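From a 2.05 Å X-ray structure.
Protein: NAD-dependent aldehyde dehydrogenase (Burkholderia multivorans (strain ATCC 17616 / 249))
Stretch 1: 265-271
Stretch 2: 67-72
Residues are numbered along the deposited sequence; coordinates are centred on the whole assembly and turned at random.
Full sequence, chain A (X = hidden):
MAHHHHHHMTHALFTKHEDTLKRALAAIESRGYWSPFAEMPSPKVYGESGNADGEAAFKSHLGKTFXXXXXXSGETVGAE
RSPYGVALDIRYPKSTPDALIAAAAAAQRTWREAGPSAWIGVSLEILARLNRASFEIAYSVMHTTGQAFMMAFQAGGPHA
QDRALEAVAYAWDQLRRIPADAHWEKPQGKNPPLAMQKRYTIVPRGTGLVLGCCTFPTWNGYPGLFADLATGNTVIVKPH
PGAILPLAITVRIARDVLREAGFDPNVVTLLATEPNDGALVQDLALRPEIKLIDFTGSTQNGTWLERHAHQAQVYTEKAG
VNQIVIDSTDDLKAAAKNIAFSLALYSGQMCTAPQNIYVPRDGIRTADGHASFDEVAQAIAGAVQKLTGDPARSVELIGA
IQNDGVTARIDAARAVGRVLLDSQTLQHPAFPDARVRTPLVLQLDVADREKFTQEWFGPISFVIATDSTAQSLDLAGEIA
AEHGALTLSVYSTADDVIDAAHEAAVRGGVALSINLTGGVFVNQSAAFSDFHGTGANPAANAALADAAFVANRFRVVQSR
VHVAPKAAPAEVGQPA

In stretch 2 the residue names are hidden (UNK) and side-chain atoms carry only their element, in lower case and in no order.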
# COMPACT_ATOMS: atom_id res chain seq x y z
N PRO A 265 9.10 -21.98 -16.43
CA PRO A 265 7.67 -21.71 -16.64
C PRO A 265 6.87 -21.75 -15.35
O PRO A 265 5.77 -21.19 -15.32
CB PRO A 265 7.22 -22.81 -17.62
CG PRO A 265 8.23 -23.91 -17.44
CD PRO A 265 9.54 -23.18 -17.17
N ASN A 266 7.38 -22.40 -14.30
CA ASN A 266 6.67 -22.40 -13.02
C ASN A 266 6.67 -21.05 -12.32
O ASN A 266 6.20 -20.98 -11.18
CB ASN A 266 7.26 -23.47 -12.11
CG ASN A 266 7.03 -24.85 -12.65
OD1 ASN A 266 6.00 -25.10 -13.27
ND2 ASN A 266 8.00 -25.75 -12.46
N VAL A 267 7.20 -19.99 -12.93
CA VAL A 267 6.87 -18.65 -12.46
C VAL A 267 5.35 -18.49 -12.37
O VAL A 267 4.85 -17.82 -11.45
CB VAL A 267 7.52 -17.58 -13.38
CG1 VAL A 267 6.93 -16.19 -13.11
CG2 VAL A 267 9.04 -17.55 -13.13
N VAL A 268 4.59 -19.14 -13.26
CA VAL A 268 3.12 -19.12 -13.20
C VAL A 268 2.60 -20.56 -13.23
O VAL A 268 2.90 -21.31 -14.16
CB VAL A 268 2.51 -18.31 -14.35
CG1 VAL A 268 0.99 -18.37 -14.29
CG2 VAL A 268 3.00 -16.88 -14.30
N THR A 269 1.79 -20.92 -12.22
CA THR A 269 1.18 -22.25 -12.15
C THR A 269 -0.33 -22.12 -11.95
O THR A 269 -0.85 -21.07 -11.58
CB THR A 269 1.77 -23.11 -11.02
OG1 THR A 269 1.71 -22.40 -9.78
CG2 THR A 269 3.24 -23.46 -11.33
N LEU A 270 -1.03 -23.23 -12.20
CA LEU A 270 -2.48 -23.27 -12.15
C LEU A 270 -2.91 -24.28 -11.10
O LEU A 270 -2.59 -25.47 -11.21
CB LEU A 270 -3.07 -23.66 -13.51
CG LEU A 270 -4.60 -23.73 -13.50
CD1 LEU A 270 -5.18 -22.31 -13.70
CD2 LEU A 270 -5.14 -24.72 -14.54
N LEU A 271 -3.65 -23.83 -10.09
CA LEU A 271 -4.16 -24.71 -9.06
C LEU A 271 -5.67 -24.87 -9.31
O LEU A 271 -6.49 -24.12 -8.78
CB LEU A 271 -3.86 -24.15 -7.66
CG LEU A 271 -4.38 -24.97 -6.46
CD1 LEU A 271 -3.73 -26.33 -6.45
CD2 LEU A 271 -4.14 -24.28 -5.12
N UNK A 67 -3.43 -29.92 -20.77
CA UNK A 67 -2.01 -30.23 -20.65
C UNK A 67 -1.24 -29.04 -20.07
O UNK A 67 -1.30 -27.93 -20.61
c UNK A 67 -2.18 -31.50 -24.29
c UNK A 67 -2.29 -31.64 -22.77
o UNK A 67 -3.11 -30.95 -24.93
o UNK A 67 -1.16 -31.94 -24.85
c UNK A 67 -1.45 -30.61 -22.02
N UNK A 68 -0.57 -29.27 -18.95
CA UNK A 68 0.46 -28.39 -18.40
C UNK A 68 1.63 -29.24 -17.93
O UNK A 68 1.43 -30.36 -17.46
c UNK A 68 -1.70 -26.15 -16.07
c UNK A 68 -0.03 -27.54 -17.23
c UNK A 68 -0.63 -25.34 -18.16
c UNK A 68 -1.17 -26.55 -17.43
N UNK A 69 2.85 -28.72 -18.06
CA UNK A 69 4.03 -29.42 -17.57
C UNK A 69 4.50 -28.92 -16.21
O UNK A 69 5.71 -28.88 -15.94
c UNK A 69 5.63 -27.94 -18.87
o UNK A 69 5.00 -26.98 -18.39
c UNK A 69 5.17 -29.36 -18.59
o UNK A 69 6.67 -27.80 -19.55
N UNK A 70 3.58 -28.53 -15.34
CA UNK A 70 3.86 -28.15 -13.96
C UNK A 70 3.81 -29.40 -13.08
O UNK A 70 3.29 -30.44 -13.49
c UNK A 70 0.41 -26.59 -12.92
c UNK A 70 2.83 -27.11 -13.47
c UNK A 70 1.43 -27.65 -13.35
o UNK A 70 0.49 -25.42 -13.30
n UNK A 70 -0.59 -27.02 -12.14
N UNK A 71 4.35 -29.34 -11.86
CA UNK A 71 4.33 -30.52 -10.98
C UNK A 71 2.90 -30.98 -10.72
O UNK A 71 2.00 -30.17 -10.55
c UNK A 71 5.79 -28.85 -10.09
c UNK A 71 5.03 -28.20 -11.21
c UNK A 71 5.01 -30.03 -9.69
N UNK A 72 2.69 -32.29 -10.80
CA UNK A 72 1.33 -32.81 -10.69
C UNK A 72 1.34 -34.18 -10.04
O UNK A 72 2.35 -34.89 -10.06
c UNK A 72 0.66 -32.87 -12.06
O HOH W 1 7.31 -28.62 -13.65

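Position 67 carries three side-chain carbons in a row, the third holding two oxygens, and none of them touches stretch 1. That is a carboxylate at the end of a two-methylene arm, so the residue is glutamate, E67. It is exposed, and E67 CB stays 10.2 Å from L270 CD2; it leads into the contact without joining it.

Position 68 has four carbons and no heteroatom, with the chain forking at the second. Its CA-to-CB bond points toward stretch 1, and one branch tip lies near the side chain of L270. A fork at the second carbon rather than the first makes this leucine, L68, and the close pair is L68 CD1 to L270 CB at 3.8 Å, an ordinary packing distance between apolar groups. Chi1 is m and chi2 is t.

Position 69 shows two carbons, the second bearing two oxygens, and its side chain falls just short of contact with stretch 1. This carboxylate is one methylene shorter than that of E67, hence aspartate, D69. The nearest approach is D69 OD1 to P265 CG at 4.6 Å, and both carboxylate oxygens find hydrogen bonds elsewhere in the structure. The backbone does the reaching here. A water donates to D69 O at 2.8 Å and accepts from N266 ND2 at 3.2 Å, tying the two stretches together through solvent.

Position 70 has three carbons in a row, the third carrying one oxygen and one nitrogen. The bond from CA to CB points toward stretch 1, and the polar end lies against the backbone of L270. An oxygen and a nitrogen on one terminal carbon after two methylenes give glutamine, Q70. Its amide meets that backbone twice: L270 N donates to Q70 OE1 at 2.9 Å, and Q70 NE2 donates to L270 O at 2.7 Å, with angles at the hydrogen of 165° and 172°. Chi1 is p and chi2 is t, so the arm is extended beyond its first turn. Q70 OE1 also lies 3.4 Å from T269 CA, while Q70 CB rests 3.8 Å from N266 OD1.

Position 71 has three carbons closing a ring onto the backbone nitrogen, and the ring carbon next to that nitrogen lies near N266 OD1. This can only be proline, P71. P71 CD sits 3.8 Å from N266 OD1, while the CA-to-CB bond points sideways.

Position 72 ends at a single carbon that touches nothing on stretch 1: alanine, A72. A72 CB is 8.1 Å from L270 O.

The rule to take from this small interface, 281 Å² counted over both sides, is that one side chain can read a strand residue's backbone. Stretch 2 is loop throughout, yet the primary amide of Q70 offers an acceptor and a donor side by side, matching the NH and carbonyl of L270 with two nearly straight hydrogen bonds. L68 adds apolar packing against the side chain of that same leucine. Toward the other end of stretch 1, N266 meets Q70 and P71 directly and reaches D69 O through the water.

Stretch 2 (67-72) ELDQPA
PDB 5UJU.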